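Local atomic coordinates of Mll7089 protein (Mesorhizobium loti, PDB entry 2OZ8), a protein that is a mandelate racemase family protein of unknown function that probably binds magnesium and may act as a hydro-lyase. Residues V26-L36 and L47-L57; E317-H325 and A371-P379. All coordinates share one frame; numbering follows the deposited sequence.

Contact 1: residues V26-L36 and L47-L57; sequences VRADDVNVAAL and LGFIQTLFNPL
The Phe54 ring has Leu53 CB over the centre of one face, and Val26 CG2 comes within 4.0 Å of its CE1. The two side chains cross at about a right angle. The Phe49 ring packs against Val33 CG2 and Ala35 CB, and it also meets the ring of Phe299. The motif is an antiparallel beta hairpin in the N-terminal capping domain of the enolase superfamily. Its strands run at 153° to each other. Ala34 with Ile50 and Leu36 with Gly48 are hydrogen-bonded pairs. Val33 with Gln51 and Ala35 with Phe49 are non-hydrogen-bonded pairs, with CA-H...O contacts beside them, such as Val33 CA to Ile50 O at 3.3 Å. Val33, Ala35, Phe49 and Gln51 share one face of the sheet. Asn32, Ala34, Leu36 and Ile50 share the other, which faces helices 60-70 and 103-118. There Ile50 CD1 reaches Leu36 CB at 3.9 Å. Leu57 CD1 folds back over Ala34 CB at 3.7 Å, and Ile63 touches both residues. On the face of Val33 and Phe49, Leu47 CD1 meets Ala35 CB. At the Asn32 end of the pairing, water 1 sits between the two strands. It accepts from Asn32 N and Gln51 NE2 and donates to Thr52 O. The extended Gln51 chain, with CG anti to the backbone N (chi1 -172°), carries NE2 to this water and passes Asn32 O with its CG. On the other face, the Asn32 side chain lies alongside Pro56 and points the same way. Its amide sits against Pro56 CA and CB and is buried. Leu57 N donates to Asn32 OD1 at 3.3 Å, approaching well out of the plane of the side-chain carbonyl, so the bond is poorly directed.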
ATOM      1  N   VAL A  26      23.584  22.888  18.146  1.00 45.05           N
ATOM      2  CA  VAL A  26      24.288  22.694  19.407  1.00 46.05           C
ATOM      3  C   VAL A  26      25.706  23.293  19.401  1.00 46.37           C
ATOM      4  O   VAL A  26      26.372  23.352  18.352  1.00 47.22           O
ATOM      5  CB  VAL A  26      24.299  21.141  19.694  1.00 46.31           C
ATOM      6  CG1 VAL A  26      25.576  20.654  20.303  1.00 48.44           C
ATOM      7  CG2 VAL A  26      23.053  20.698  20.490  1.00 45.80           C
ATOM      8  N   ARG A  27      26.157  23.732  20.573  1.00 46.58           N
ATOM      9  CA  ARG A  27      27.500  24.326  20.788  1.00 46.29           C
ATOM     10  C   ARG A  27      28.077  23.695  22.075  1.00 45.13           C
ATOM     11  O   ARG A  27      27.335  23.457  23.044  1.00 44.78           O
ATOM     12  CB  ARG A  27      27.374  25.861  20.937  1.00 46.73           C
ATOM     13  CG  ARG A  27      28.685  26.680  20.920  1.00 47.84           C
ATOM     14  CD  ARG A  27      28.512  28.257  20.811  1.00 48.33           C
ATOM     15  NE  ARG A  27      29.789  28.964  21.049  1.00 51.60           N
ATOM     16  CZ  ARG A  27      30.234  30.053  20.394  1.00 56.11           C
ATOM     17  NH1 ARG A  27      29.534  30.638  19.417  1.00 53.95           N
ATOM     18  NH2 ARG A  27      31.418  30.568  20.723  1.00 56.65           N
ATOM     19  N   ALA A  28      29.370  23.389  22.074  1.00 43.41           N
ATOM     20  CA  ALA A  28      30.056  22.876  23.268  1.00 42.65           C
ATOM     21  C   ALA A  28      31.513  23.244  23.269  1.00 42.23           C
ATOM     22  O   ALA A  28      32.196  23.011  22.276  1.00 41.89           O
ATOM     23  CB  ALA A  28      29.924  21.348  23.398  1.00 42.15           C
ATOM     24  N   ASP A  29      31.983  23.805  24.389  1.00 42.24           N
ATOM     25  CA  ASP A  29      33.415  24.042  24.604  1.00 42.22           C
ATOM     26  C   ASP A  29      34.058  23.216  25.753  1.00 42.94           C
ATOM     27  O   ASP A  29      35.219  23.448  26.132  1.00 43.26           O
ATOM     28  CB  ASP A  29      33.667  25.523  24.777  1.00 41.95           C
ATOM     29  CG  ASP A  29      32.904  26.114  25.923  1.00 42.76           C
ATOM     30  OD1 ASP A  29      32.275  25.385  26.700  1.00 43.15           O
ATOM     31  OD2 ASP A  29      32.916  27.345  26.049  1.00 46.88           O
ATOM     32  N   ASP A  30      33.314  22.244  26.291  1.00 43.01           N
ATOM     33  CA  ASP A  30      33.831  21.352  27.348  1.00 43.10           C
ATOM     34  C   ASP A  30      33.493  19.898  27.016  1.00 42.08           C
ATOM     35  O   ASP A  30      32.771  19.626  26.092  1.00 41.18           O
ATOM     36  CB  ASP A  30      33.247  21.723  28.716  1.00 43.62           C
ATOM     37  CG  ASP A  30      31.708  21.646  28.741  1.00 47.24           C
ATOM     38  OD1 ASP A  30      31.118  21.127  27.770  1.00 53.71           O
ATOM     39  OD2 ASP A  30      31.070  22.121  29.701  1.00 50.43           O
ATOM     40  N   VAL A  31      34.055  18.979  27.785  1.00 41.83           N
ATOM     41  CA  VAL A  31      33.886  17.562  27.606  1.00 40.94           C
ATOM     42  C   VAL A  31      33.501  17.003  28.961  1.00 41.37           C
ATOM     43  O   VAL A  31      34.135  17.310  29.963  1.00 41.93           O
ATOM     44  CB  VAL A  31      35.175  16.934  27.200  1.00 40.30           C
ATOM     45  CG1 VAL A  31      34.978  15.449  26.950  1.00 41.46           C
ATOM     46  CG2 VAL A  31      35.737  17.633  25.972  1.00 41.10           C
ATOM     47  N   ASN A  32      32.467  16.182  28.987  1.00 41.03           N
ATOM     48  CA  ASN A  32      32.011  15.542  30.204  1.00 41.16           C
ATOM     49  C   ASN A  32      31.996  14.046  29.990  1.00 41.12           C
ATOM     50  O   ASN A  32      31.231  13.574  29.172  1.00 42.56           O
ATOM     51  CB  ASN A  32      30.633  16.060  30.534  1.00 41.57           C
ATOM     52  CG  ASN A  32      30.686  17.349  31.343  1.00 42.45           C
ATOM     53  OD1 ASN A  32      30.820  17.314  32.561  1.00 44.99           O
ATOM     54  ND2 ASN A  32      30.552  18.475  30.679  1.00 43.25           N
ATOM     55  N   VAL A  33      32.888  13.306  30.660  1.00 40.98           N
ATOM     56  CA  VAL A  33      33.120  11.895  30.334  1.00 39.93           C
ATOM     57  C   VAL A  33      33.675  11.141  31.539  1.00 41.36           C
ATOM     58  O   VAL A  33      34.486  11.681  32.302  1.00 41.61           O
ATOM     59  CB  VAL A  33      34.023  11.722  29.065  1.00 40.00           C
ATOM     60  CG1 VAL A  33      35.463  12.222  29.285  1.00 39.09           C
ATOM     61  CG2 VAL A  33      34.042  10.317  28.580  1.00 39.20           C
ATOM     62  N   ALA A  34      33.188   9.910  31.735  1.00 41.69           N
ATOM     63  CA  ALA A  34      33.681   9.044  32.775  1.00 42.06           C
ATOM     64  C   ALA A  34      34.102   7.682  32.195  1.00 42.26           C
ATOM     65  O   ALA A  34      33.403   7.101  31.345  1.00 42.93           O
ATOM     66  CB  ALA A  34      32.645   8.876  33.874  1.00 41.29           C
ATOM     67  N   ALA A  35      35.248   7.188  32.665  1.00 41.27           N
ATOM     68  CA  ALA A  35      35.728   5.884  32.263  1.00 40.50           C
ATOM     69  C   ALA A  35      35.044   4.873  33.141  1.00 40.28           C
ATOM     70  O   ALA A  35      34.895   5.076  34.326  1.00 40.94           O
ATOM     71  CB  ALA A  35      37.240   5.800  32.392  1.00 39.91           C
ATOM     72  N   LEU A  36      34.572   3.808  32.516  1.00 39.58           N
ATOM     73  CA  LEU A  36      33.909   2.728  33.175  1.00 37.89           C
ATOM     74  C   LEU A  36      34.848   1.559  32.982  1.00 38.00           C
ATOM     75  O   LEU A  36      35.205   1.213  31.852  1.00 37.14           O
ATOM     76  CB  LEU A  36      32.557   2.453  32.512  1.00 38.08           C
ATOM     77  CG  LEU A  36      31.902   1.117  32.901  1.00 37.58           C
ATOM     78  CD1 LEU A  36      31.510   1.118  34.372  1.00 34.71           C
ATOM     79  CD2 LEU A  36      30.704   0.789  31.993  1.00 36.56           C
ATOM     80  N   LEU A  47      37.348  -1.507  29.341  1.00 37.64           N
ATOM     81  CA  LEU A  47      37.141  -0.096  29.451  1.00 36.12           C
ATOM     82  C   LEU A  47      36.075   0.434  28.440  1.00 36.63           C
ATOM     83  O   LEU A  47      36.075   0.073  27.257  1.00 36.90           O
ATOM     84  CB  LEU A  47      38.510   0.577  29.280  1.00 35.53           C
ATOM     85  CG  LEU A  47      38.599   2.079  29.021  1.00 35.41           C
ATOM     86  CD1 LEU A  47      38.339   2.871  30.316  1.00 32.97           C
ATOM     87  CD2 LEU A  47      39.962   2.433  28.337  1.00 33.28           C
ATOM     88  N   GLY A  48      35.179   1.292  28.912  1.00 35.98           N
ATOM     89  CA  GLY A  48      34.393   2.128  28.014  1.00 35.67           C
ATOM     90  C   GLY A  48      34.065   3.473  28.635  1.00 35.67           C
ATOM     91  O   GLY A  48      34.357   3.692  29.802  1.00 36.06           O
ATOM     92  N   PHE A  49      33.407   4.337  27.858  1.00 35.76           N
ATOM     93  CA  PHE A  49      33.210   5.762  28.136  1.00 35.56           C
ATOM     94  C   PHE A  49      31.796   6.244  28.202  1.00 36.31           C
ATOM     95  O   PHE A  49      31.007   6.032  27.276  1.00 36.88           O
ATOM     96  CB  PHE A  49      33.983   6.584  27.106  1.00 35.07           C
ATOM     97  CG  PHE A  49      35.469   6.337  27.182  1.00 36.27           C
ATOM     98  CD1 PHE A  49      36.224   6.908  28.187  1.00 35.95           C
ATOM     99  CD2 PHE A  49      36.084   5.477  26.305  1.00 36.55           C
ATOM    100  CE1 PHE A  49      37.581   6.644  28.267  1.00 40.14           C
ATOM    101  CE2 PHE A  49      37.458   5.219  26.387  1.00 36.80           C
ATOM    102  CZ  PHE A  49      38.189   5.781  27.330  1.00 36.06           C
ATOM    103  N   ILE A  50      31.490   6.941  29.296  1.00 36.89           N
ATOM    104  CA  ILE A  50      30.151   7.430  29.545  1.00 37.12           C
ATOM    105  C   ILE A  50      30.243   8.899  29.245  1.00 38.15           C
ATOM    106  O   ILE A  50      30.788   9.646  30.011  1.00 39.41           O
ATOM    107  CB  ILE A  50      29.736   7.173  31.023  1.00 36.53           C
ATOM    108  CG1 ILE A  50      29.785   5.688  31.349  1.00 35.99           C
ATOM    109  CG2 ILE A  50      28.404   7.766  31.330  1.00 35.75           C
ATOM    110  CD1 ILE A  50      29.962   5.398  32.835  1.00 36.42           C
ATOM    111  N   GLN A  51      29.749   9.315  28.091  1.00 39.63           N
ATOM    112  CA  GLN A  51      29.865  10.694  27.718  1.00 39.81           C
ATOM    113  C   GLN A  51      28.509  11.388  27.787  1.00 40.30           C
ATOM    114  O   GLN A  51      27.514  10.832  27.389  1.00 39.64           O
ATOM    115  CB  GLN A  51      30.500  10.807  26.347  1.00 39.53           C
ATOM    116  CG  GLN A  51      30.825  12.269  25.993  1.00 41.11           C
ATOM    117  CD  GLN A  51      31.409  12.439  24.635  1.00 39.18           C
ATOM    118  OE1 GLN A  51      31.353  11.526  23.802  1.00 33.12           O
ATOM    119  NE2 GLN A  51      31.969  13.645  24.380  1.00 35.39           N
ATOM    120  N   THR A  52      28.452  12.573  28.380  1.00 41.78           N
ATOM    121  CA  THR A  52      27.245  13.385  28.240  1.00 43.92           C
ATOM    122  C   THR A  52      27.533  14.570  27.353  1.00 45.54           C
ATOM    123  O   THR A  52      28.617  15.149  27.381  1.00 44.18           O
ATOM    124  CB  THR A  52      26.572  13.837  29.553  1.00 43.75           C
ATOM    125  OG1 THR A  52      27.474  14.610  30.349  1.00 44.09           O
ATOM    126  CG2 THR A  52      26.007  12.646  30.354  1.00 43.48           C
ATOM    127  N   LEU A  53      26.546  14.886  26.524  1.00 48.92           N
ATOM    128  CA  LEU A  53      26.740  15.843  25.446  1.00 52.10           C
ATOM    129  C   LEU A  53      26.208  17.237  25.748  1.00 53.83           C
ATOM    130  O   LEU A  53      26.793  18.206  25.299  1.00 54.53           O
ATOM    131  CB  LEU A  53      26.195  15.290  24.120  1.00 52.02           C
ATOM    132  CG  LEU A  53      26.855  14.000  23.578  1.00 53.09           C
ATOM    133  CD1 LEU A  53      26.099  13.509  22.329  1.00 53.63           C
ATOM    134  CD2 LEU A  53      28.379  14.160  23.277  1.00 50.91           C
ATOM    135  N   PHE A  54      25.149  17.350  26.540  1.00 56.04           N
ATOM    136  CA  PHE A  54      24.548  18.656  26.758  1.00 58.90           C
ATOM    137  C   PHE A  54      24.699  19.105  28.198  1.00 59.13           C
ATOM    138  O   PHE A  54      24.870  20.295  28.458  1.00 59.92           O
ATOM    139  CB  PHE A  54      23.058  18.671  26.347  1.00 60.52           C
ATOM    140  CG  PHE A  54      22.743  17.822  25.128  1.00 63.86           C
ATOM    141  CD1 PHE A  54      23.240  18.167  23.864  1.00 65.99           C
ATOM    142  CD2 PHE A  54      21.956  16.660  25.254  1.00 66.88           C
ATOM    143  CE1 PHE A  54      22.959  17.371  22.736  1.00 66.37           C
ATOM    144  CE2 PHE A  54      21.664  15.857  24.133  1.00 67.45           C
ATOM    145  CZ  PHE A  54      22.171  16.225  22.867  1.00 65.48           C
ATOM    146  N   ASN A  55      24.607  18.153  29.125  1.00 58.78           N
ATOM    147  CA  ASN A  55      24.758  18.403  30.550  1.00 57.89           C
ATOM    148  C   ASN A  55      26.060  17.785  31.110  1.00 56.04           C
ATOM    149  O   ASN A  55      26.532  16.758  30.603  1.00 55.89           O
ATOM    150  CB  ASN A  55      23.537  17.836  31.287  1.00 59.14           C
ATOM    151  CG  ASN A  55      22.403  18.869  31.433  1.00 65.03           C
ATOM    152  OD1 ASN A  55      21.954  19.489  30.454  1.00 66.52           O
ATOM    153  ND2 ASN A  55      21.948  19.077  32.691  1.00 71.33           N
ATOM    154  N   PRO A  56      26.635  18.377  32.180  1.00 53.54           N
ATOM    155  CA  PRO A  56      27.807  17.698  32.734  1.00 51.47           C
ATOM    156  C   PRO A  56      27.366  16.450  33.494  1.00 49.86           C
ATOM    157  O   PRO A  56      26.179  16.280  33.776  1.00 48.04           O
ATOM    158  CB  PRO A  56      28.424  18.730  33.706  1.00 51.23           C
ATOM    159  CG  PRO A  56      27.493  19.894  33.719  1.00 52.37           C
ATOM    160  CD  PRO A  56      26.264  19.587  32.935  1.00 53.14           C
ATOM    161  N   LEU A  57      28.329  15.588  33.803  1.00 47.70           N
ATOM    162  CA  LEU A  57      28.058  14.412  34.601  1.00 46.76           C
ATOM    163  C   LEU A  57      27.807  14.789  36.054  1.00 45.67           C
ATOM    164  O   LEU A  57      28.354  15.772  36.538  1.00 46.17           O
ATOM    165  CB  LEU A  57      29.223  13.426  34.492  1.00 46.20           C
ATOM    166  CG  LEU A  57      29.285  12.669  33.175  1.00 46.45           C
ATOM    167  CD1 LEU A  57      30.556  11.872  33.079  1.00 45.27           C
ATOM    168  CD2 LEU A  57      28.075  11.760  33.063  1.00 45.78           C
TER
HETATM  169  O   HOH W   1      30.910  15.608  26.619  1.00 42.64           O

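Contact 2: residues E317-H325 and A371-P379; sequences EYSFQNFDH and AAPENPRLP
Asn322 and Asn375 bring the two backbones together, with their CA atoms 4.8 Å apart. Segment 317-325 leaves a strand at Tyr318. Phe320 takes a left-handed backbone conformation, Asn322 centres an inverse gamma turn, and a 3-10 segment begins at Asp324. Segment 371-379 has no helix or strand, but a type I beta turn runs from Asn375 to Leu378. Asn375 OD1 also accepts from Arg377 N, which makes an Asx turn. The other end of this amide crosses the contact: ND2 donates to Phe320 O at 2.8 Å, nearly in its own amide plane, and to Asp18 as well. Asn322 ND2, in 317-325, makes a straight bond to Pro373 O at 3.2 Å. Pro373 CB makes a CH-pi contact over one face of the His325 ring, 3.5 Å from its centroid. Arg377 is bent at chi2 and chi3 (-60° and -68°), which folds its guanidinium back over Tyr318. The two planes are 16° apart. Tyr318 OH lies over the guanidinium centre, 3.0 Å from CZ, with poor angles for hydrogen bonding to its nitrogens. Phe320 N lies on the opposite face of the Tyr318 ring. At the guanidinium edge, NH2 forms a salt bridge with the syn lone pair of Asp324 OD2 at 3.2 Å. A leucine in place of Arg377 would probably leave the Asp324 carboxylate without its charged mate and Tyr318 without the flat group stacked over its face. Water 3 adds a bridge between Asp324 N and Asn375 OD1. Phe320 CB packs on Leu378 CG, beside helix 146-158. The arrangement belongs to the modified TIM barrel of the enolase superfamily: the C-terminal tail lies along the loop that follows the eighth barrel strand, 313-318.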
ATOM      1  N   GLU A 317      34.368   8.269  11.027  1.00 35.03           N
ATOM      2  CA  GLU A 317      34.506   9.679  11.334  1.00 35.03           C
ATOM      3  C   GLU A 317      35.626   9.966  12.338  1.00 35.95           C
ATOM      4  O   GLU A 317      35.691   9.332  13.410  1.00 36.34           O
ATOM      5  CB  GLU A 317      33.172  10.224  11.878  1.00 34.64           C
ATOM      6  CG  GLU A 317      33.158  11.742  12.058  1.00 34.76           C
ATOM      7  CD  GLU A 317      31.855  12.276  12.484  1.00 38.28           C
ATOM      8  OE1 GLU A 317      31.017  11.463  12.904  1.00 44.49           O
ATOM      9  OE2 GLU A 317      31.649  13.500  12.425  1.00 37.18           O
ATOM     10  N   TYR A 318      36.470  10.950  12.028  1.00 36.15           N
ATOM     11  CA  TYR A 318      37.454  11.453  13.018  1.00 36.34           C
ATOM     12  C   TYR A 318      37.402  12.992  13.146  1.00 35.95           C
ATOM     13  O   TYR A 318      37.428  13.691  12.141  1.00 36.35           O
ATOM     14  CB  TYR A 318      38.887  10.967  12.717  1.00 37.00           C
ATOM     15  CG  TYR A 318      39.852  11.448  13.775  1.00 38.14           C
ATOM     16  CD1 TYR A 318      39.861  10.883  15.055  1.00 37.80           C
ATOM     17  CD2 TYR A 318      40.691  12.536  13.522  1.00 40.30           C
ATOM     18  CE1 TYR A 318      40.688  11.385  16.057  1.00 37.98           C
ATOM     19  CE2 TYR A 318      41.532  13.062  14.518  1.00 39.86           C
ATOM     20  CZ  TYR A 318      41.530  12.469  15.760  1.00 39.62           C
ATOM     21  OH  TYR A 318      42.346  12.988  16.693  1.00 38.80           O
ATOM     22  N   SER A 319      37.361  13.503  14.372  1.00 35.30           N
ATOM     23  CA  SER A 319      37.003  14.904  14.612  1.00 35.47           C
ATOM     24  C   SER A 319      38.062  15.733  15.356  1.00 35.27           C
ATOM     25  O   SER A 319      37.798  16.833  15.800  1.00 33.45           O
ATOM     26  CB  SER A 319      35.673  14.983  15.335  1.00 35.07           C
ATOM     27  OG  SER A 319      34.607  14.581  14.477  1.00 36.60           O
ATOM     28  N   PHE A 320      39.266  15.177  15.482  1.00 35.78           N
ATOM     29  CA  PHE A 320      40.377  15.896  16.079  1.00 35.90           C
ATOM     30  C   PHE A 320      40.090  16.394  17.491  1.00 35.62           C
ATOM     31  O   PHE A 320      40.622  17.411  17.881  1.00 35.12           O
ATOM     32  CB  PHE A 320      40.844  17.051  15.150  1.00 34.91           C
ATOM     33  CG  PHE A 320      41.216  16.578  13.790  1.00 34.24           C
ATOM     34  CD1 PHE A 320      42.507  16.198  13.517  1.00 31.01           C
ATOM     35  CD2 PHE A 320      40.244  16.476  12.768  1.00 34.49           C
ATOM     36  CE1 PHE A 320      42.854  15.737  12.285  1.00 30.67           C
ATOM     37  CE2 PHE A 320      40.593  15.997  11.505  1.00 32.91           C
ATOM     38  CZ  PHE A 320      41.890  15.612  11.277  1.00 32.79           C
ATOM     39  N   GLN A 321      39.289  15.671  18.264  1.00 36.46           N
ATOM     40  CA  GLN A 321      39.020  16.099  19.657  1.00 37.61           C
ATOM     41  C   GLN A 321      40.268  15.939  20.605  1.00 38.35           C
ATOM     42  O   GLN A 321      41.159  15.113  20.341  1.00 38.58           O
ATOM     43  CB  GLN A 321      37.769  15.404  20.183  1.00 37.33           C
ATOM     44  CG  GLN A 321      36.490  15.894  19.491  1.00 37.48           C
ATOM     45  CD  GLN A 321      35.310  14.987  19.712  1.00 39.73           C
ATOM     46  OE1 GLN A 321      34.287  15.417  20.247  1.00 38.80           O
ATOM     47  NE2 GLN A 321      35.440  13.707  19.296  1.00 39.12           N
ATOM     48  N   ASN A 322      40.374  16.771  21.642  1.00 38.34           N
ATOM     49  CA  ASN A 322      41.540  16.697  22.545  1.00 38.41           C
ATOM     50  C   ASN A 322      41.276  15.642  23.612  1.00 38.18           C
ATOM     51  O   ASN A 322      40.964  15.984  24.740  1.00 38.98           O
ATOM     52  CB  ASN A 322      41.877  18.041  23.189  1.00 37.09           C
ATOM     53  CG  ASN A 322      40.753  18.562  24.092  1.00 40.16           C
ATOM     54  OD1 ASN A 322      39.573  18.312  23.818  1.00 41.24           O
ATOM     55  ND2 ASN A 322      41.112  19.298  25.172  1.00 38.45           N
ATOM     56  N   PHE A 323      41.428  14.372  23.239  1.00 38.15           N
ATOM     57  CA  PHE A 323      41.050  13.208  24.074  1.00 38.26           C
ATOM     58  C   PHE A 323      42.235  12.274  24.343  1.00 38.85           C
ATOM     59  O   PHE A 323      42.173  11.457  25.213  1.00 39.31           O
ATOM     60  CB  PHE A 323      39.937  12.356  23.386  1.00 36.64           C
ATOM     61  CG  PHE A 323      38.572  13.015  23.314  1.00 34.44           C
ATOM     62  CD1 PHE A 323      38.292  14.192  23.995  1.00 35.80           C
ATOM     63  CD2 PHE A 323      37.550  12.428  22.574  1.00 33.14           C
ATOM     64  CE1 PHE A 323      36.989  14.800  23.923  1.00 34.71           C
ATOM     65  CE2 PHE A 323      36.279  13.002  22.497  1.00 34.70           C
ATOM     66  CZ  PHE A 323      35.991  14.185  23.190  1.00 34.22           C
ATOM     67  N   ASP A 324      43.301  12.377  23.580  1.00 40.15           N
ATOM     68  CA  ASP A 324      44.304  11.325  23.554  1.00 42.02           C
ATOM     69  C   ASP A 324      45.045  11.169  24.889  1.00 43.47           C
ATOM     70  O   ASP A 324      45.524  10.078  25.225  1.00 44.66           O
ATOM     71  CB  ASP A 324      45.305  11.577  22.408  1.00 41.84           C
ATOM     72  CG  ASP A 324      44.695  11.372  21.012  1.00 44.60           C
ATOM     73  OD1 ASP A 324      43.444  11.222  20.843  1.00 47.11           O
ATOM     74  OD2 ASP A 324      45.484  11.349  20.055  1.00 47.52           O
ATOM     75  N   HIS A 325      45.148  12.258  25.645  1.00 43.82           N
ATOM     76  CA  HIS A 325      45.868  12.250  26.891  1.00 44.54           C
ATOM     77  C   HIS A 325      45.266  11.253  27.910  1.00 45.20           C
ATOM     78  O   HIS A 325      45.937  10.843  28.901  1.00 46.82           O
ATOM     79  CB  HIS A 325      45.913  13.661  27.473  1.00 43.76           C
ATOM     80  CG  HIS A 325      44.575  14.182  27.861  1.00 45.03           C
ATOM     81  ND1 HIS A 325      43.623  14.558  26.934  1.00 41.77           N
ATOM     82  CD2 HIS A 325      44.018  14.379  29.082  1.00 45.64           C
ATOM     83  CE1 HIS A 325      42.541  14.964  27.567  1.00 41.44           C
ATOM     84  NE2 HIS A 325      42.754  14.866  28.871  1.00 43.64           N
ATOM     85  N   ALA A 371      42.836  25.360  31.983  1.00 45.18           N
ATOM     86  CA  ALA A 371      43.331  25.189  30.620  1.00 44.91           C
ATOM     87  C   ALA A 371      42.821  23.862  30.015  1.00 44.75           C
ATOM     88  O   ALA A 371      42.643  22.892  30.730  1.00 45.38           O
ATOM     89  CB  ALA A 371      44.848  25.229  30.629  1.00 43.77           C
ATOM     90  N   ALA A 372      42.598  23.838  28.700  1.00 45.01           N
ATOM     91  CA  ALA A 372      42.247  22.603  27.967  1.00 43.93           C
ATOM     92  C   ALA A 372      43.432  21.690  27.999  1.00 43.74           C
ATOM     93  O   ALA A 372      44.528  22.173  27.951  1.00 44.50           O
ATOM     94  CB  ALA A 372      41.924  22.936  26.550  1.00 42.76           C
ATOM     95  N   PRO A 373      43.236  20.360  28.128  1.00 44.30           N
ATOM     96  CA  PRO A 373      44.381  19.488  27.775  1.00 44.24           C
ATOM     97  C   PRO A 373      44.911  19.828  26.388  1.00 46.08           C
ATOM     98  O   PRO A 373      44.131  20.180  25.490  1.00 46.03           O
ATOM     99  CB  PRO A 373      43.780  18.096  27.771  1.00 43.18           C
ATOM    100  CG  PRO A 373      42.568  18.187  28.571  1.00 42.92           C
ATOM    101  CD  PRO A 373      42.077  19.593  28.626  1.00 42.89           C
ATOM    102  N   GLU A 374      46.222  19.746  26.203  1.00 48.32           N
ATOM    103  CA  GLU A 374      46.830  20.085  24.900  1.00 51.30           C
ATOM    104  C   GLU A 374      46.354  19.076  23.833  1.00 49.55           C
ATOM    105  O   GLU A 374      46.014  17.949  24.160  1.00 49.64           O
ATOM    106  CB  GLU A 374      48.380  20.185  24.999  1.00 50.84           C
ATOM    107  CG  GLU A 374      48.843  21.495  25.711  1.00 56.94           C
ATOM    108  CD  GLU A 374      50.390  21.617  26.004  1.00 57.19           C
ATOM    109  OE1 GLU A 374      50.779  22.606  26.703  1.00 63.38           O
ATOM    110  OE2 GLU A 374      51.198  20.766  25.529  1.00 62.33           O
ATOM    111  N   ASN A 375      46.294  19.508  22.580  1.00 49.27           N
ATOM    112  CA  ASN A 375      45.801  18.679  21.489  1.00 48.81           C
ATOM    113  C   ASN A 375      46.816  18.527  20.358  1.00 49.10           C
ATOM    114  O   ASN A 375      46.802  19.287  19.379  1.00 49.17           O
ATOM    115  CB  ASN A 375      44.452  19.166  20.944  1.00 47.59           C
ATOM    116  CG  ASN A 375      43.790  18.123  20.007  1.00 49.18           C
ATOM    117  OD1 ASN A 375      44.343  17.037  19.773  1.00 47.49           O
ATOM    118  ND2 ASN A 375      42.619  18.461  19.462  1.00 48.04           N
ATOM    119  N   PRO A 376      47.676  17.515  20.480  1.00 48.76           N
ATOM    120  CA  PRO A 376      48.690  17.229  19.493  1.00 49.09           C
ATOM    121  C   PRO A 376      48.141  16.791  18.118  1.00 49.44           C
ATOM    122  O   PRO A 376      48.918  16.637  17.165  1.00 49.77           O
ATOM    123  CB  PRO A 376      49.519  16.099  20.139  1.00 49.69           C
ATOM    124  CG  PRO A 376      48.681  15.527  21.255  1.00 49.00           C
ATOM    125  CD  PRO A 376      47.674  16.582  21.627  1.00 49.36           C
ATOM    126  N   ARG A 377      46.826  16.601  18.014  1.00 49.37           N
ATOM    127  CA  ARG A 377      46.200  16.067  16.782  1.00 49.19           C
ATOM    128  C   ARG A 377      45.853  17.241  15.870  1.00 49.53           C
ATOM    129  O   ARG A 377      45.503  17.065  14.701  1.00 48.85           O
ATOM    130  CB  ARG A 377      44.934  15.211  17.098  1.00 48.02           C
ATOM    131  CG  ARG A 377      45.204  13.908  17.898  1.00 47.01           C
ATOM    132  CD  ARG A 377      46.152  12.873  17.213  1.00 40.55           C
ATOM    133  NE  ARG A 377      45.594  12.256  16.013  1.00 39.51           N
ATOM    134  CZ  ARG A 377      44.726  11.235  16.002  1.00 40.94           C
ATOM    135  NH1 ARG A 377      44.295  10.755  14.846  1.00 41.65           N
ATOM    136  NH2 ARG A 377      44.274  10.682  17.125  1.00 36.73           N
ATOM    137  N   LEU A 378      45.933  18.427  16.461  1.00 50.39           N
ATOM    138  CA  LEU A 378      45.800  19.696  15.781  1.00 52.14           C
ATOM    139  C   LEU A 378      47.106  20.547  15.875  1.00 53.82           C
ATOM    140  O   LEU A 378      47.980  20.277  16.716  1.00 54.68           O
ATOM    141  CB  LEU A 378      44.605  20.439  16.365  1.00 51.77           C
ATOM    142  CG  LEU A 378      43.218  20.138  15.770  1.00 51.07           C
ATOM    143  CD1 LEU A 378      42.172  21.083  16.345  1.00 51.05           C
ATOM    144  CD2 LEU A 378      43.209  20.307  14.256  1.00 50.89           C
ATOM    145  N   PRO A 379      47.267  21.571  15.010  1.00 55.13           N
ATOM    146  CA  PRO A 379      48.515  22.331  15.217  1.00 55.55           C
ATOM    147  C   PRO A 379      48.511  23.138  16.538  1.00 55.96           C
ATOM    148  O   PRO A 379      47.445  23.533  17.029  1.00 55.48           O
ATOM    149  CB  PRO A 379      48.580  23.283  13.995  1.00 56.01           C
ATOM    150  CG  PRO A 379      47.457  22.888  13.079  1.00 55.54           C
ATOM    151  CD  PRO A 379      46.450  22.118  13.903  1.00 54.89           C
TER
HETATM  152  O   HOH W   2      42.379   8.938  19.012  1.00 42.95           O
HETATM  153  O   HOH W   3      44.389  14.458  21.532  1.00 44.93           O
HETATM  154  O   HOH W   4      44.472  15.745  24.299  1.00 38.76           O

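Overall arrangement
Contact 1 lies in the capping domain; contact 2 joins the end of the barrel to the C-terminal segment, which packs on strand 5-17. Their centres are 15 Å apart, and the two touch through Phe323. Val31 CG1 lies 3.7 Å from Phe323 CE1, and Gln51 NE2 is 4.2 Å from Phe323 CZ. Phe299 joins the same cluster, since its ring stacks with Phe323 and meets Phe49. Arg17 adds a polar link by bonding to Asp30 O and Gln321 OE1. In this superfamily the active site lies at the C-terminal ends of the barrel strands, beneath capping-domain loops. Glu317, salt-bridged to Lys165, probably lies near it, and the loop containing Phe54 probably helps to cover it.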